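Local coordinates for uncharacterized protein lp_2219 (Lactobacillus plantarum, PDB 3HFQ) that is of unknown function but belongs to the lactonase family of seven-bladed beta-propellers and may act on a sugar lactone as relatives do, at residues A[33-41]-A[68-76]. The protein carries 1 engineered substitution. Sequence-based numbering, arbitrary orientation.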
ATOM      1  N   ASP A  33      13.316 -14.993  -7.717  1.00 10.89           N
ATOM      2  CA  ASP A  33      14.322 -15.956  -7.285  1.00 11.31           C
ATOM      3  C   ASP A  33      13.794 -17.110  -6.445  1.00 13.69           C
ATOM      4  O   ASP A  33      14.478 -18.117  -6.271  1.00 15.01           O
ATOM      5  CB  ASP A  33      15.447 -15.236  -6.531  1.00 10.78           C
ATOM      6  CG  ASP A  33      16.087 -14.136  -7.359  1.00 16.53           C
ATOM      7  OD1 ASP A  33      16.362 -14.376  -8.553  1.00 13.72           O
ATOM      8  OD2 ASP A  33      16.319 -13.031  -6.820  1.00 17.61           O
ATOM      9  N   GLY A  34      12.585 -16.972  -5.919  1.00 11.29           N
ATOM     10  CA  GLY A  34      12.035 -18.050  -5.124  1.00 15.93           C
ATOM     11  C   GLY A  34      11.352 -17.614  -3.848  1.00 12.31           C
ATOM     12  O   GLY A  34      11.303 -16.430  -3.519  1.00 11.51           O
ATOM     13  N   LEU A  35      10.825 -18.597  -3.129  1.00 15.71           N
ATOM     14  CA  LEU A  35      10.119 -18.373  -1.878  1.00 11.48           C
ATOM     15  C   LEU A  35      11.070 -17.965  -0.754  1.00 15.30           C
ATOM     16  O   LEU A  35      12.085 -18.619  -0.518  1.00 16.86           O
ATOM     17  CB  LEU A  35       9.380 -19.652  -1.483  1.00 14.45           C
ATOM     18  CG  LEU A  35       8.490 -19.607  -0.242  1.00 16.58           C
ATOM     19  CD1 LEU A  35       7.241 -18.795  -0.548  1.00 15.06           C
ATOM     20  CD2 LEU A  35       8.115 -21.031   0.164  1.00 14.95           C
ATOM     21  N   LEU A  36      10.739 -16.876  -0.067  1.00 13.74           N
ATOM     22  CA  LEU A  36      11.553 -16.399   1.041  1.00 13.32           C
ATOM     23  C   LEU A  36      10.975 -16.934   2.349  1.00 14.65           C
ATOM     24  O   LEU A  36      11.712 -17.356   3.238  1.00 15.72           O
ATOM     25  CB  LEU A  36      11.575 -14.867   1.075  1.00 12.10           C
ATOM     26  CG  LEU A  36      12.281 -14.220   2.274  1.00 12.81           C
ATOM     27  CD1 LEU A  36      13.763 -14.573   2.265  1.00 10.80           C
ATOM     28  CD2 LEU A  36      12.098 -12.714   2.219  1.00 16.14           C
ATOM     29  N   ALA A  37       9.652 -16.924   2.461  1.00 17.15           N
ATOM     30  CA  ALA A  37       9.006 -17.408   3.676  1.00 16.86           C
ATOM     31  C   ALA A  37       7.682 -18.104   3.408  1.00 17.01           C
ATOM     32  O   ALA A  37       6.787 -17.540   2.773  1.00 14.56           O
ATOM     33  CB  ALA A  37       8.792 -16.251   4.642  1.00 17.88           C
ATOM     34  N   ALA A  38       7.560 -19.334   3.895  1.00 12.81           N
ATOM     35  CA  ALA A  38       6.328 -20.090   3.733  1.00 15.50           C
ATOM     36  C   ALA A  38       5.366 -19.566   4.792  1.00 15.66           C
ATOM     37  O   ALA A  38       5.638 -19.662   5.990  1.00 15.45           O
ATOM     38  CB  ALA A  38       6.587 -21.578   3.938  1.00 18.43           C
ATOM     39  N   THR A  39       4.253 -18.997   4.345  1.00 17.74           N
ATOM     40  CA  THR A  39       3.251 -18.438   5.245  1.00 16.30           C
ATOM     41  C   THR A  39       1.925 -18.272   4.495  1.00 17.83           C
ATOM     42  O   THR A  39       1.886 -18.365   3.269  1.00 16.24           O
ATOM     43  CB  THR A  39       3.737 -17.077   5.813  1.00 17.89           C
ATOM     44  OG1 THR A  39       2.765 -16.553   6.725  1.00 17.01           O
ATOM     45  CG2 THR A  39       3.978 -16.082   4.686  1.00 13.96           C
ATOM     46  N   GLN A  40       0.837 -18.036   5.224  1.00 14.94           N
ATOM     47  CA  GLN A  40      -0.474 -17.896   4.596  1.00 13.74           C
ATOM     48  C   GLN A  40      -0.980 -16.464   4.440  1.00 15.77           C
ATOM     49  O   GLN A  40      -0.939 -15.677   5.381  1.00 14.22           O
ATOM     50  CB  GLN A  40      -1.516 -18.713   5.367  1.00 20.83           C
ATOM     51  CG  GLN A  40      -1.345 -20.221   5.237  1.00 31.02           C
ATOM     52  CD  GLN A  40      -1.517 -20.699   3.807  1.00 37.62           C
ATOM     53  OE1 GLN A  40      -2.587 -20.548   3.212  1.00 36.14           O
ATOM     54  NE2 GLN A  40      -0.460 -21.276   3.246  1.00 39.71           N
ATOM     55  N   ASN A  41      -1.462 -16.158   3.236  1.00 13.19           N
ATOM     56  CA  ASN A  41      -2.020 -14.852   2.878  1.00 15.38           C
ATOM     57  C   ASN A  41      -1.230 -13.610   3.290  1.00 14.30           C
ATOM     58  O   ASN A  41      -1.770 -12.698   3.918  1.00 12.55           O
ATOM     59  CB  ASN A  41      -3.457 -14.741   3.403  1.00 19.17           C
ATOM     60  CG  ASN A  41      -4.489 -15.302   2.429  1.00 28.59           C
ATOM     61  OD1 ASN A  41      -4.160 -16.032   1.488  1.00 22.19           O
ATOM     62  ND2 ASN A  41      -5.751 -14.963   2.660  1.00 32.62           N
ATOM     63  N   TRP A  68       9.378 -11.383  11.073  1.00 12.18           N
ATOM     64  CA  TRP A  68      10.510 -12.173  10.604  1.00 12.10           C
ATOM     65  C   TRP A  68      11.788 -11.347  10.623  1.00 11.36           C
ATOM     66  O   TRP A  68      11.746 -10.128  10.472  1.00 12.97           O
ATOM     67  CB  TRP A  68      10.305 -12.636   9.154  1.00  8.74           C
ATOM     68  CG  TRP A  68       8.931 -13.083   8.793  1.00 10.87           C
ATOM     69  CD1 TRP A  68       7.843 -12.290   8.551  1.00 12.72           C
ATOM     70  CD2 TRP A  68       8.502 -14.427   8.591  1.00 10.66           C
ATOM     71  NE1 TRP A  68       6.758 -13.064   8.219  1.00 13.29           N
ATOM     72  CE2 TRP A  68       7.130 -14.386   8.254  1.00 11.95           C
ATOM     73  CE3 TRP A  68       9.130 -15.678   8.702  1.00 11.82           C
ATOM     74  CZ2 TRP A  68       6.388 -15.539   7.976  1.00 11.83           C
ATOM     75  CZ3 TRP A  68       8.395 -16.824   8.431  1.00 17.19           C
ATOM     76  CH2 TRP A  68       7.029 -16.746   8.090  1.00 16.38           C
ATOM     77  N   GLN A  69      12.922 -12.016  10.811  1.00 12.99           N
ATOM     78  CA  GLN A  69      14.214 -11.344  10.758  1.00 12.16           C
ATOM     79  C   GLN A  69      14.835 -11.806   9.448  1.00 14.31           C
ATOM     80  O   GLN A  69      14.993 -13.007   9.227  1.00 12.81           O
ATOM     81  CB  GLN A  69      15.129 -11.768  11.910  1.00 12.68           C
ATOM     82  CG  GLN A  69      16.569 -11.252  11.754  1.00 13.23           C
ATOM     83  CD  GLN A  69      16.678  -9.740  11.902  1.00 16.45           C
ATOM     84  OE1 GLN A  69      16.495  -9.200  12.991  1.00 17.69           O
ATOM     85  NE2 GLN A  69      16.973  -9.053  10.801  1.00 20.85           N
ATOM     86  N   ILE A  70      15.167 -10.863   8.574  1.00 12.22           N
ATOM     87  CA  ILE A  70      15.783 -11.214   7.301  1.00 12.85           C
ATOM     88  C   ILE A  70      17.281 -11.377   7.521  1.00 18.03           C
ATOM     89  O   ILE A  70      17.909 -10.546   8.174  1.00 15.20           O
ATOM     90  CB  ILE A  70      15.551 -10.120   6.234  1.00 15.55           C
ATOM     91  CG1 ILE A  70      14.050  -9.866   6.059  1.00 19.82           C
ATOM     92  CG2 ILE A  70      16.177 -10.536   4.914  1.00 17.33           C
ATOM     93  CD1 ILE A  70      13.248 -11.106   5.736  1.00 27.89           C
ATOM     94  N   ASP A  71      17.843 -12.459   6.990  1.00 16.26           N
ATOM     95  CA  ASP A  71      19.271 -12.738   7.116  1.00 18.79           C
ATOM     96  C   ASP A  71      19.748 -13.231   5.757  1.00 18.19           C
ATOM     97  O   ASP A  71      19.567 -14.398   5.411  1.00 18.54           O
ATOM     98  CB  ASP A  71      19.508 -13.802   8.195  1.00 24.41           C
ATOM     99  CG  ASP A  71      20.968 -14.200   8.323  1.00 39.33           C
ATOM    100  OD1 ASP A  71      21.846 -13.412   7.917  1.00 41.67           O
ATOM    101  OD2 ASP A  71      21.239 -15.302   8.846  1.00 44.14           O
ATOM    102  N   GLY A  72      20.353 -12.331   4.988  1.00 22.36           N
ATOM    103  CA  GLY A  72      20.802 -12.694   3.657  1.00 22.88           C
ATOM    104  C   GLY A  72      19.563 -12.973   2.826  1.00 18.13           C
ATOM    105  O   GLY A  72      18.591 -12.218   2.885  1.00 16.15           O
ATOM    106  N   GLN A  73      19.582 -14.063   2.068  1.00 16.39           N
ATOM    107  CA  GLN A  73      18.443 -14.435   1.233  1.00 18.00           C
ATOM    108  C   GLN A  73      17.486 -15.379   1.961  1.00 16.17           C
ATOM    109  O   GLN A  73      16.769 -16.154   1.327  1.00 17.51           O
ATOM    110  CB  GLN A  73      18.935 -15.096  -0.060  1.00 18.49           C
ATOM    111  CG  GLN A  73      19.668 -14.144  -0.989  1.00 18.68           C
ATOM    112  CD  GLN A  73      18.734 -13.151  -1.650  1.00 21.40           C
ATOM    113  OE1 GLN A  73      18.059 -13.469  -2.635  1.00 21.53           O
ATOM    114  NE2 GLN A  73      18.678 -11.946  -1.104  1.00 13.57           N
ATOM    115  N   THR A  74      17.483 -15.318   3.290  1.00 16.24           N
ATOM    116  CA  THR A  74      16.603 -16.166   4.089  1.00 17.46           C
ATOM    117  C   THR A  74      15.842 -15.334   5.116  1.00 13.55           C
ATOM    118  O   THR A  74      16.185 -14.179   5.370  1.00 14.76           O
ATOM    119  CB  THR A  74      17.388 -17.269   4.841  1.00 25.16           C
ATOM    120  OG1 THR A  74      18.266 -16.671   5.802  1.00 23.41           O
ATOM    121  CG2 THR A  74      18.203 -18.104   3.864  1.00 28.95           C
ATOM    122  N   ALA A  75      14.812 -15.934   5.704  1.00 14.92           N
ATOM    123  CA  ALA A  75      13.987 -15.270   6.704  1.00 14.98           C
ATOM    124  C   ALA A  75      13.765 -16.194   7.899  1.00 15.36           C
ATOM    125  O   ALA A  75      13.516 -17.387   7.734  1.00 14.34           O
ATOM    126  CB  ALA A  75      12.643 -14.873   6.093  1.00 12.32           C
ATOM    127  N   HIS A  76      13.864 -15.638   9.100  1.00 14.84           N
ATOM    128  CA  HIS A  76      13.672 -16.416  10.318  1.00 15.04           C
ATOM    129  C   HIS A  76      12.454 -15.869  11.051  1.00 15.06           C
ATOM    130  O   HIS A  76      12.377 -14.669  11.322  1.00  9.26           O
ATOM    131  CB  HIS A  76      14.911 -16.311  11.215  1.00 21.34           C
ATOM    132  CG  HIS A  76      16.187 -16.696  10.534  1.00 33.59           C
ATOM    133  ND1 HIS A  76      16.456 -17.984  10.113  1.00 36.45           N
ATOM    134  CD2 HIS A  76      17.273 -15.958  10.187  1.00 39.40           C
ATOM    135  CE1 HIS A  76      17.645 -18.021   9.542  1.00 41.12           C
ATOM    136  NE2 HIS A  76      18.160 -16.805   9.573  1.00 41.99           N
TER
HETATM  137  O   HOH W   1      16.011 -11.840  -4.209  1.00 19.54           O
HETATM  138  O   HOH W   2      14.003 -18.338   4.102  1.00 16.88           O
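Ala37 sets its CB over one face of the Trp68 indole, 3.9 Å from the centroid of the six-membered ring and 13° off the normal, a CH-pi contact. Thr39 works at the rim of the same ring: its CB approaches Trp68 CZ2 to 3.8 Å, and OG1, anti to the backbone N (chi1 -178°), lies in the ring plane at the edge. Just before them, Leu36 reaches across with CG anti to its own N (chi1 174°), which brings CG to 3.9 Å from Ala75 CB. Its CD1 rests against the backbone at Gln73 and Thr74. Its CD2 comes to 4.0 Å from Ile70 CD1, the two side chains crossing at about a right angle.

No direct hydrogen bond joins the segments; two waters bridge them. One donates to Leu36 O at 2.6 Å and accepts from Ala75 N at 3.0 Å; the other lies between Asp33 OD2 and Gln73 OE1.

Behind this layer, Trp68 NE1 is tied to Ser55 OG within its own sheet. The type II' turn from Asp71 to Thr74 is fastened by Asp71 O, which accepts from Thr74 N and, at 2.6 Å, from Thr74 OG1. Within their own blade, Leu36 and Ala37 both face Ile18 in a classic beta bulge, where strand 29-38 turns a corner. With an alanine here in place of Trp68, Ala37 and Thr39 would probably lose their aromatic partner, Ser55 OG the indole N-H, and a gap would open between the blades.

Gln20 NE2 reaches Gln73 O as a direct polar link between these neighbouring propeller blades, but 33-41 and 68-76 themselves join by apolar and CH-pi contacts and water, resting on shape and the flat indole rather than on strand pairing.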